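Local coordinates for N-ACETYLMURAMOYL-L-ALANINE AMIDASE CwlV (Paenibacillus polymyxa, PDB 1JWQ), which probably hydrolyses the amide bond between N-acetylmuramic acid and L-alanine in bacterial peptidoglycan, using this zinc-binding catalytic domain of a longer protein, at residues A8-D14 and T52-F58; T94-R98 and F128-R132; N24-F29 and L155-Q161. All coordinates share one frame; numbering follows the deposited sequence.

Contact 1. Residues A8-D14 and T52-F58. With ZN (zinc ion), chain B.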
loop_
_atom_site.group_PDB
_atom_site.type_symbol
_atom_site.label_atom_id
_atom_site.label_comp_id
_atom_site.label_asym_id
_atom_site.label_seq_id
_atom_site.Cartn_x
_atom_site.Cartn_y
_atom_site.Cartn_z
ATOM N N ALA A 8 -0.997 -6.102 -2.569
ATOM C CA ALA A 8 -1.046 -5.272 -3.769
ATOM C C ALA A 8 -2.493 -5.332 -4.227
ATOM O O ALA A 8 -2.963 -6.374 -4.672
ATOM C CB ALA A 8 -0.129 -5.841 -4.848
ATOM N N GLY A 9 -3.199 -4.214 -4.107
ATOM C CA GLY A 9 -4.596 -4.185 -4.482
ATOM C C GLY A 9 -4.919 -4.640 -5.891
ATOM O O GLY A 9 -4.130 -4.450 -6.820
ATOM N N HIS A 10 -6.083 -5.264 -6.032
ATOM C CA HIS A 10 -6.583 -5.726 -7.320
ATOM C C HIS A 10 -5.730 -6.817 -7.957
ATOM O O HIS A 10 -4.973 -7.501 -7.272
ATOM C CB HIS A 10 -6.705 -4.519 -8.244
ATOM C CG HIS A 10 -7.337 -3.337 -7.579
ATOM N ND1 HIS A 10 -8.657 -3.330 -7.183
ATOM C CD2 HIS A 10 -6.805 -2.173 -7.136
ATOM C CE1 HIS A 10 -8.908 -2.214 -6.520
ATOM N NE2 HIS A 10 -7.802 -1.496 -6.476
ATOM N N GLY A 11 -5.873 -6.988 -9.267
ATOM C CA GLY A 11 -5.097 -8.002 -9.952
ATOM C C GLY A 11 -5.897 -8.806 -10.954
ATOM O O GLY A 11 -7.096 -9.028 -10.777
ATOM N N ALA A 12 -5.221 -9.240 -12.011
ATOM C CA ALA A 12 -5.844 -10.030 -13.063
ATOM C C ALA A 12 -7.038 -9.290 -13.655
ATOM O O ALA A 12 -6.901 -8.160 -14.122
ATOM C CB ALA A 12 -6.273 -11.387 -12.508
ATOM N N LYS A 13 -8.209 -9.920 -13.629
ATOM C CA LYS A 13 -9.405 -9.305 -14.186
ATOM C C LYS A 13 -9.737 -7.964 -13.540
ATOM O O LYS A 13 -10.402 -7.132 -14.152
ATOM C CB LYS A 13 -10.601 -10.258 -14.078
ATOM C CG LYS A 13 -10.952 -10.702 -12.668
ATOM C CD LYS A 13 -12.117 -11.682 -12.698
ATOM C CE LYS A 13 -12.517 -12.116 -11.299
ATOM N NZ LYS A 13 -13.640 -13.093 -11.320
ATOM N N ASP A 14 -9.273 -7.755 -12.311
ATOM C CA ASP A 14 -9.511 -6.492 -11.611
ATOM C C ASP A 14 -8.297 -5.596 -11.838
ATOM O O ASP A 14 -7.262 -5.760 -11.197
ATOM C CB ASP A 14 -9.708 -6.732 -10.109
ATOM C CG ASP A 14 -10.042 -5.454 -9.349
ATOM O OD1 ASP A 14 -10.283 -4.409 -9.997
ATOM O OD2 ASP A 14 -10.072 -5.497 -8.099
ATOM N N THR A 52 0.340 -11.076 -0.451
ATOM C CA THR A 52 -0.897 -11.767 -0.811
ATOM C C THR A 52 -0.808 -12.192 -2.276
ATOM O O THR A 52 -1.313 -13.249 -2.654
ATOM C CB THR A 52 -2.130 -10.868 -0.615
ATOM O OG1 THR A 52 -1.958 -9.649 -1.346
ATOM C CG2 THR A 52 -2.326 -10.559 0.861
ATOM N N ARG A 53 -0.169 -11.363 -3.096
ATOM C CA ARG A 53 0.025 -11.689 -4.504
ATOM C C ARG A 53 1.357 -11.132 -4.982
ATOM O O ARG A 53 1.732 -9.998 -4.661
ATOM C CB ARG A 53 -1.127 -11.164 -5.368
ATOM C CG ARG A 53 -1.089 -9.695 -5.711
ATOM C CD ARG A 53 -2.231 -9.368 -6.669
ATOM N NE ARG A 53 -2.332 -7.939 -6.953
ATOM C CZ ARG A 53 -1.817 -7.340 -8.020
ATOM N NH1 ARG A 53 -1.148 -8.043 -8.932
ATOM N NH2 ARG A 53 -1.982 -6.035 -8.182
ATOM N N SER A 54 2.081 -11.946 -5.742
ATOM C CA SER A 54 3.392 -11.570 -6.246
ATOM C C SER A 54 3.406 -11.515 -7.764
ATOM O O SER A 54 4.449 -11.299 -8.371
ATOM C CB SER A 54 4.431 -12.577 -5.757
ATOM O OG SER A 54 4.350 -12.720 -4.349
ATOM N N ASP A 55 2.237 -11.720 -8.360
ATOM C CA ASP A 55 2.083 -11.684 -9.806
ATOM C C ASP A 55 0.685 -11.173 -10.133
ATOM O O ASP A 55 -0.078 -10.810 -9.236
ATOM C CB ASP A 55 2.303 -13.078 -10.408
ATOM C CG ASP A 55 1.300 -14.097 -9.911
ATOM O OD1 ASP A 55 1.414 -15.278 -10.307
ATOM O OD2 ASP A 55 0.401 -13.726 -9.129
ATOM N N ASP A 56 0.343 -11.150 -11.414
ATOM C CA ASP A 56 -0.955 -10.649 -11.821
ATOM C C ASP A 56 -2.074 -11.670 -11.672
ATOM O O ASP A 56 -2.668 -12.110 -12.656
ATOM C CB ASP A 56 -0.889 -10.140 -13.260
ATOM C CG ASP A 56 -2.104 -9.329 -13.636
ATOM O OD1 ASP A 56 -2.658 -8.652 -12.743
ATOM O OD2 ASP A 56 -2.493 -9.357 -14.820
ATOM N N THR A 57 -2.361 -12.035 -10.426
ATOM C CA THR A 57 -3.410 -13.003 -10.136
ATOM C C THR A 57 -4.561 -12.315 -9.416
ATOM O O THR A 57 -4.368 -11.306 -8.739
ATOM C CB THR A 57 -2.906 -14.138 -9.226
ATOM O OG1 THR A 57 -1.590 -14.533 -9.625
ATOM C CG2 THR A 57 -3.831 -15.349 -9.334
ATOM N N PHE A 58 -5.756 -12.878 -9.563
ATOM C CA PHE A 58 -6.940 -12.329 -8.921
ATOM C C PHE A 58 -7.082 -12.877 -7.509
ATOM O O PHE A 58 -6.819 -14.051 -7.258
ATOM C CB PHE A 58 -8.191 -12.667 -9.736
ATOM C CG PHE A 58 -9.470 -12.186 -9.108
ATOM C CD1 PHE A 58 -10.184 -13.000 -8.231
ATOM C CD2 PHE A 58 -9.947 -10.907 -9.373
ATOM C CE1 PHE A 58 -11.353 -12.546 -7.627
ATOM C CE2 PHE A 58 -11.116 -10.442 -8.773
ATOM C CZ PHE A 58 -11.820 -11.264 -7.898
HETATM ZN ZN ZN B . -7.385 0.282 -5.416
HETATM O O HOH W 1 0.681 -8.424 -2.577
HETATM O O HOH W 2 -7.731 2.247 -5.085
HETATM O O HOH W 3 -9.364 0.119 -4.349
#
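R53 tucks CG between its backbone N and carbonyl carbon (chi1 79°) and runs extended to NE, which carries the guanidinium to the carbonyls of A8 and G9. NE donates to A8 O at 2.8 Å and NH2 to G9 O at 3.0 Å, each nitrogen standing above the carbonyl plane. A8 CB covers one face of the guanidinium and G11 CA the other, while NH1 turns back to D55 O at 3.0 Å, so bonds and packing fix its rotation. NH2 also reaches K27 O in helix 26-42. G11 suits the tight fit: a side chain here would run into T57 O and the carbonyl of H10. Further along 8-14, A12 N meets D56 OD1 at 2.7 Å from above the carboxylate plane, and D56 OD2 forms a salt bridge with K27. K13, with chi1 59° and an extended chain beyond, lies over one face of the F58 ring: CE sits 3.4 Å from the ring centroid as a CH-pi contact, and NZ adds a cation-pi interaction. One water bridges the backbones, accepting from both A8 N and R53 N. The loop after strand 2-8 presents H10, whose ND1 donates in the ring plane to D14 OD2 at 2.7 Å and whose NE2 binds zinc at 2.1 Å. That histidine joins E26 of helix 26-42, H80 of strand 75-82 and two waters in the zinc site of this amidase domain.

Contact 2. Residues T94-R98 and F128-R132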
loop_
_atom_site.group_PDB
_atom_site.type_symbol
_atom_site.label_atom_id
_atom_site.label_comp_id
_atom_site.label_asym_id
_atom_site.label_seq_id
_atom_site.Cartn_x
_atom_site.Cartn_y
_atom_site.Cartn_z
ATOM N N THR A 94 -3.484 7.880 3.638
ATOM C CA THR A 94 -3.260 6.667 4.418
ATOM C C THR A 94 -4.557 6.414 5.161
ATOM O O THR A 94 -5.063 7.310 5.824
ATOM C CB THR A 94 -2.145 6.848 5.441
ATOM O OG1 THR A 94 -0.902 7.060 4.758
ATOM C CG2 THR A 94 -2.046 5.597 6.318
ATOM N N TYR A 95 -5.101 5.209 5.025
ATOM C CA TYR A 95 -6.358 4.847 5.673
ATOM C C TYR A 95 -6.234 3.781 6.754
ATOM O O TYR A 95 -5.407 2.874 6.661
ATOM C CB TYR A 95 -7.353 4.317 4.644
ATOM C CG TYR A 95 -7.844 5.336 3.659
ATOM C CD1 TYR A 95 -7.168 5.570 2.463
ATOM C CD2 TYR A 95 -9.002 6.062 3.920
ATOM C CE1 TYR A 95 -7.642 6.504 1.546
ATOM C CE2 TYR A 95 -9.484 6.991 3.016
ATOM C CZ TYR A 95 -8.804 7.208 1.832
ATOM O OH TYR A 95 -9.302 8.115 0.927
ATOM N N TYR A 96 -7.088 3.891 7.767
ATOM C CA TYR A 96 -7.159 2.919 8.852
ATOM C C TYR A 96 -8.667 2.742 9.034
ATOM O O TYR A 96 -9.443 3.587 8.579
ATOM C CB TYR A 96 -6.558 3.474 10.151
ATOM C CG TYR A 96 -7.439 4.507 10.816
ATOM C CD1 TYR A 96 -7.433 5.837 10.394
ATOM C CD2 TYR A 96 -8.341 4.140 11.817
ATOM C CE1 TYR A 96 -8.307 6.773 10.950
ATOM C CE2 TYR A 96 -9.217 5.062 12.373
ATOM C CZ TYR A 96 -9.194 6.376 11.933
ATOM O OH TYR A 96 -10.069 7.284 12.472
ATOM N N GLN A 97 -9.089 1.659 9.679
ATOM C CA GLN A 97 -10.519 1.440 9.912
ATOM C C GLN A 97 -10.778 1.141 11.378
ATOM O O GLN A 97 -11.850 1.444 11.899
ATOM C CB GLN A 97 -11.050 0.287 9.050
ATOM C CG GLN A 97 -12.585 0.193 8.956
ATOM C CD GLN A 97 -13.245 -0.499 10.145
ATOM O OE1 GLN A 97 -12.712 -1.462 10.702
ATOM N NE2 GLN A 97 -14.430 -0.025 10.520
ATOM N N ARG A 98 -9.788 0.562 12.047
ATOM C CA ARG A 98 -9.925 0.220 13.459
ATOM C C ARG A 98 -8.999 1.030 14.349
ATOM O O ARG A 98 -7.912 1.425 13.941
ATOM C CB ARG A 98 -9.654 -1.272 13.668
ATOM C CG ARG A 98 -10.750 -2.165 13.123
ATOM C CD ARG A 98 -10.306 -3.615 13.020
ATOM N NE ARG A 98 -9.283 -3.806 11.996
ATOM C CZ ARG A 98 -7.994 -4.014 12.246
ATOM N NH1 ARG A 98 -7.556 -4.060 13.499
ATOM N NH2 ARG A 98 -7.141 -4.180 11.239
ATOM N N PHE A 128 -12.799 -0.020 4.472
ATOM C CA PHE A 128 -12.368 -0.944 3.430
ATOM C C PHE A 128 -12.186 -2.334 4.025
ATOM O O PHE A 128 -11.542 -2.499 5.059
ATOM C CB PHE A 128 -11.057 -0.446 2.817
ATOM C CG PHE A 128 -11.126 0.974 2.314
ATOM C CD1 PHE A 128 -10.080 1.859 2.550
ATOM C CD2 PHE A 128 -12.244 1.429 1.618
ATOM C CE1 PHE A 128 -10.141 3.177 2.106
ATOM C CE2 PHE A 128 -12.316 2.750 1.169
ATOM C CZ PHE A 128 -11.263 3.623 1.414
ATOM N N HIS A 129 -12.753 -3.327 3.351
ATOM C CA HIS A 129 -12.710 -4.713 3.797
ATOM C C HIS A 129 -11.370 -5.188 4.355
ATOM O O HIS A 129 -11.300 -5.667 5.482
ATOM C CB HIS A 129 -13.135 -5.635 2.647
ATOM C CG HIS A 129 -13.313 -7.067 3.048
ATOM N ND1 HIS A 129 -14.522 -7.720 2.948
ATOM C CD2 HIS A 129 -12.438 -7.972 3.547
ATOM C CE1 HIS A 129 -14.385 -8.966 3.369
ATOM N NE2 HIS A 129 -13.130 -9.144 3.737
ATOM N N VAL A 130 -10.306 -5.057 3.572
ATOM C CA VAL A 130 -9.006 -5.543 4.025
ATOM C C VAL A 130 -8.456 -4.926 5.310
ATOM O O VAL A 130 -7.678 -5.575 6.009
ATOM C CB VAL A 130 -7.943 -5.440 2.900
ATOM C CG1 VAL A 130 -8.410 -6.239 1.684
ATOM C CG2 VAL A 130 -7.701 -3.994 2.527
ATOM N N ILE A 131 -8.845 -3.696 5.638
ATOM C CA ILE A 131 -8.348 -3.095 6.875
ATOM C C ILE A 131 -9.392 -3.170 7.995
ATOM O O ILE A 131 -9.101 -2.891 9.159
ATOM C CB ILE A 131 -7.874 -1.620 6.656
ATOM C CG1 ILE A 131 -8.976 -0.768 6.014
ATOM C CG2 ILE A 131 -6.639 -1.614 5.752
ATOM C CD1 ILE A 131 -8.603 0.719 5.896
ATOM N N ARG A 132 -10.604 -3.579 7.632
ATOM C CA ARG A 132 -11.696 -3.716 8.590
ATOM C C ARG A 132 -11.760 -5.119 9.185
ATOM O O ARG A 132 -11.893 -5.282 10.398
ATOM C CB ARG A 132 -13.037 -3.434 7.912
ATOM C CG ARG A 132 -14.236 -3.727 8.804
ATOM C CD ARG A 132 -15.546 -3.530 8.061
ATOM N NE ARG A 132 -15.730 -4.512 6.995
ATOM C CZ ARG A 132 -15.893 -4.203 5.711
ATOM N NH1 ARG A 132 -15.894 -2.936 5.324
ATOM N NH2 ARG A 132 -16.060 -5.165 4.813
HETATM O O HOH W 4 -7.447 -0.795 10.159
#
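The Q97 side chain lies along I131 and R132 at the end of the short helix 129-132. Its CB packs 3.8 Å from I131 CG1; the chain then bends at chi2 (-81°), laying CG 3.8 Å from R132 CB and CD 3.6 Å from R132 CG. OE1 ends beside the R132 backbone, 3.3 Å from its CA, and NE2 bonds to the hydroxyl of Y125. Three donors converge on I131 O: R98 NE at 3.0 Å, R98 NH2 more weakly at 3.1 Å, and a water at 2.9 Å that also accepts from Q97 N. R98 NH2 has a second acceptor in M136 O, so this arginine ties the helix to the chain leading into strand 138-145. A leucine in place of R98 would probably leave I131 O with the water but without its guanidinium donors, and M136 O without its mate. Toward the zinc side, the edge of the F128 ring meets the face of Y95, with CE1 over the ring, centroids 5.0 Å apart and planes at 70°. This T-shaped pair, with I131 CD1 alongside Y95 CB, seats the one-turn helix against the end of strand 92-96 in the open alpha-beta-alpha fold.

Contact 3. Residues N24-F29 and L155-Q161. With ZN (zinc ion), chain B.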
loop_
_atom_site.group_PDB
_atom_site.type_symbol
_atom_site.label_atom_id
_atom_site.label_comp_id
_atom_site.label_asym_id
_atom_site.label_seq_id
_atom_site.Cartn_x
_atom_site.Cartn_y
_atom_site.Cartn_z
ATOM N N ASN A 24 -2.057 2.858 -18.351
ATOM C CA ASN A 24 -1.617 2.259 -17.093
ATOM C C ASN A 24 -2.778 1.778 -16.230
ATOM O O ASN A 24 -3.835 2.408 -16.184
ATOM C CB ASN A 24 -0.796 3.265 -16.284
ATOM C CG ASN A 24 0.422 3.764 -17.028
ATOM O OD1 ASN A 24 0.570 4.964 -17.258
ATOM N ND2 ASN A 24 1.304 2.849 -17.404
ATOM N N TYR A 25 -2.561 0.662 -15.541
ATOM C CA TYR A 25 -3.561 0.074 -14.648
ATOM C C TYR A 25 -3.054 0.154 -13.218
ATOM O O TYR A 25 -1.869 -0.038 -12.968
ATOM C CB TYR A 25 -3.788 -1.400 -14.987
ATOM C CG TYR A 25 -4.587 -1.658 -16.239
ATOM C CD1 TYR A 25 -4.442 -2.856 -16.941
ATOM C CD2 TYR A 25 -5.517 -0.726 -16.707
ATOM C CE1 TYR A 25 -5.200 -3.121 -18.075
ATOM C CE2 TYR A 25 -6.282 -0.982 -17.841
ATOM C CZ TYR A 25 -6.119 -2.180 -18.519
ATOM O OH TYR A 25 -6.874 -2.440 -19.640
ATOM N N GLU A 26 -3.954 0.421 -12.281
ATOM C CA GLU A 26 -3.570 0.502 -10.877
ATOM C C GLU A 26 -2.955 -0.812 -10.385
ATOM O O GLU A 26 -1.995 -0.803 -9.615
ATOM C CB GLU A 26 -4.792 0.839 -10.019
ATOM C CG GLU A 26 -4.510 0.839 -8.524
ATOM C CD GLU A 26 -5.773 0.854 -7.693
ATOM O OE1 GLU A 26 -5.674 0.653 -6.462
ATOM O OE2 GLU A 26 -6.865 1.070 -8.269
ATOM N N LYS A 27 -3.511 -1.941 -10.823
ATOM C CA LYS A 27 -3.005 -3.243 -10.393
ATOM C C LYS A 27 -1.517 -3.397 -10.670
ATOM O O LYS A 27 -0.790 -4.028 -9.898
ATOM C CB LYS A 27 -3.773 -4.385 -11.077
ATOM C CG LYS A 27 -3.599 -4.464 -12.589
ATOM C CD LYS A 27 -4.178 -5.767 -13.139
ATOM C CE LYS A 27 -3.915 -5.911 -14.638
ATOM N NZ LYS A 27 -4.335 -7.255 -15.159
ATOM N N THR A 28 -1.075 -2.817 -11.780
ATOM C CA THR A 28 0.323 -2.872 -12.194
ATOM C C THR A 28 1.178 -2.094 -11.201
ATOM O O THR A 28 2.231 -2.563 -10.767
ATOM C CB THR A 28 0.487 -2.255 -13.597
ATOM O OG1 THR A 28 -0.461 -2.858 -14.487
ATOM C CG2 THR A 28 1.892 -2.489 -14.127
ATOM N N PHE A 29 0.720 -0.895 -10.857
ATOM C CA PHE A 29 1.423 -0.057 -9.896
ATOM C C PHE A 29 1.486 -0.741 -8.531
ATOM O O PHE A 29 2.543 -0.800 -7.907
ATOM C CB PHE A 29 0.709 1.289 -9.747
ATOM C CG PHE A 29 1.251 2.146 -8.631
ATOM C CD1 PHE A 29 2.443 2.840 -8.783
ATOM C CD2 PHE A 29 0.572 2.237 -7.417
ATOM C CE1 PHE A 29 2.958 3.614 -7.745
ATOM C CE2 PHE A 29 1.077 3.008 -6.374
ATOM C CZ PHE A 29 2.276 3.700 -6.540
ATOM N N LEU A 155 3.670 8.294 -10.563
ATOM C CA LEU A 155 3.493 7.005 -9.904
ATOM C C LEU A 155 4.142 5.867 -10.682
ATOM O O LEU A 155 4.547 4.863 -10.095
ATOM C CB LEU A 155 2.005 6.706 -9.672
ATOM C CG LEU A 155 1.538 6.939 -8.226
ATOM C CD1 LEU A 155 1.673 8.414 -7.873
ATOM C CD2 LEU A 155 0.096 6.480 -8.063
ATOM N N PHE A 156 4.246 6.016 -12.000
ATOM C CA PHE A 156 4.874 4.974 -12.797
ATOM C C PHE A 156 6.331 5.273 -13.107
ATOM O O PHE A 156 6.928 4.657 -13.988
ATOM C CB PHE A 156 4.086 4.714 -14.080
ATOM C CG PHE A 156 2.873 3.858 -13.864
ATOM C CD1 PHE A 156 1.693 4.408 -13.380
ATOM C CD2 PHE A 156 2.934 2.487 -14.074
ATOM C CE1 PHE A 156 0.589 3.601 -13.104
ATOM C CE2 PHE A 156 1.837 1.669 -13.801
ATOM C CZ PHE A 156 0.665 2.228 -13.314
ATOM N N ASP A 157 6.899 6.217 -12.366
ATOM C CA ASP A 157 8.303 6.572 -12.521
ATOM C C ASP A 157 9.089 5.665 -11.576
ATOM O O ASP A 157 8.781 5.578 -10.387
ATOM C CB ASP A 157 8.529 8.043 -12.157
ATOM C CG ASP A 157 9.998 8.437 -12.197
ATOM O OD1 ASP A 157 10.726 8.162 -11.217
ATOM O OD2 ASP A 157 10.427 9.015 -13.216
ATOM N N GLU A 158 10.098 4.986 -12.111
ATOM C CA GLU A 158 10.907 4.071 -11.315
ATOM C C GLU A 158 11.533 4.659 -10.064
ATOM O O GLU A 158 11.487 4.040 -9.002
ATOM C CB GLU A 158 11.999 3.441 -12.185
ATOM C CG GLU A 158 11.571 2.118 -12.776
ATOM C CD GLU A 158 11.151 1.134 -11.700
ATOM O OE1 GLU A 158 11.959 0.246 -11.344
ATOM O OE2 GLU A 158 10.013 1.262 -11.202
ATOM N N ASP A 159 12.119 5.846 -10.178
ATOM C CA ASP A 159 12.753 6.467 -9.024
ATOM C C ASP A 159 11.727 6.785 -7.945
ATOM O O ASP A 159 11.985 6.595 -6.758
ATOM C CB ASP A 159 13.503 7.735 -9.441
ATOM C CG ASP A 159 14.596 7.451 -10.453
ATOM O OD1 ASP A 159 15.291 6.423 -10.301
ATOM O OD2 ASP A 159 14.767 8.255 -11.395
ATOM N N PHE A 160 10.563 7.266 -8.367
ATOM C CA PHE A 160 9.481 7.589 -7.442
ATOM C C PHE A 160 9.115 6.336 -6.656
ATOM O O PHE A 160 9.059 6.356 -5.427
ATOM C CB PHE A 160 8.250 8.076 -8.216
ATOM C CG PHE A 160 7.007 8.198 -7.373
ATOM C CD1 PHE A 160 6.776 9.332 -6.601
ATOM C CD2 PHE A 160 6.071 7.166 -7.341
ATOM C CE1 PHE A 160 5.633 9.436 -5.808
ATOM C CE2 PHE A 160 4.924 7.261 -6.549
ATOM C CZ PHE A 160 4.708 8.400 -5.783
ATOM N N GLN A 161 8.872 5.246 -7.376
ATOM C CA GLN A 161 8.499 3.983 -6.746
ATOM C C GLN A 161 9.537 3.509 -5.739
ATOM O O GLN A 161 9.194 3.096 -4.634
ATOM C CB GLN A 161 8.280 2.901 -7.806
ATOM C CG GLN A 161 7.227 3.269 -8.838
ATOM C CD GLN A 161 6.832 2.107 -9.729
ATOM O OE1 GLN A 161 7.514 1.083 -9.775
ATOM N NE2 GLN A 161 5.730 2.268 -10.455
HETATM ZN ZN ZN B . -7.385 0.282 -5.416
HETATM O O HOH W 2 -7.731 2.247 -5.085
HETATM O O HOH W 3 -9.364 0.119 -4.349
#
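L155 O is gripped by Q161 NE2 at 2.9 Å in a nearly straight bond (168°) that lies in the carbonyl plane on a lone pair, while F29 CE1 comes up to the same oxygen at 3.1 Å. The bond spans the turn between helices 149-155 and 158-176, which packs against the first turn of helix 26-42 in the alpha-beta-alpha fold. D157 is the N-cap of the later helix: its OD1 accepts from F160 N at 3.0 Å through the anti lone pair, and weakly from D159 N. Across the contact the packing is largely apolar. F29 is buried, with L155 CD2 over one face of its ring, 4.0 Å from the centroid, and F160 meeting F29 CE1 with its own ring edge. F29 also touches A81 and V143 of the central sheet. F156 instead packs on the chain entering helix 26-42. N24 CB rests over one face of the F156 ring at 3.7 Å from its centroid, and the N24 amide stacks on the ring with planes 17° apart. F156 CZ lies 3.7 Å from F29 CB and has Y25 O at the ring edge, 3.4 Å away. The same first turn of helix 26-42 carries E26, whose side chain sets out away from 155-161. Its CG is anti to the backbone N (chi1 176°) and the chain is extended, delivering OE1 to zinc at 2.0 Å; OE1 also accepts from A81 N and N30 ND2.

Overall arrangement
Contacts 1 and 3 flank the zinc and share it: one supplies H10, the other E26, with H80 completing the protein ligands. They also touch directly, through K27 of contact 3. Both are partly buried, but contact 1 joins two loops mainly through polar bonds to backbone carbonyls, whereas contact 3 joins helix ends through packed phenylalanines with no hydrogen bond between its segments. Contact 2 is a surface contact of mixed aromatic and arginine chemistry, across the chain's centre from contact 3, their centres about 22 Å apart. It touches neither of the others, although the F128 side chain lies about 9 Å from the zinc.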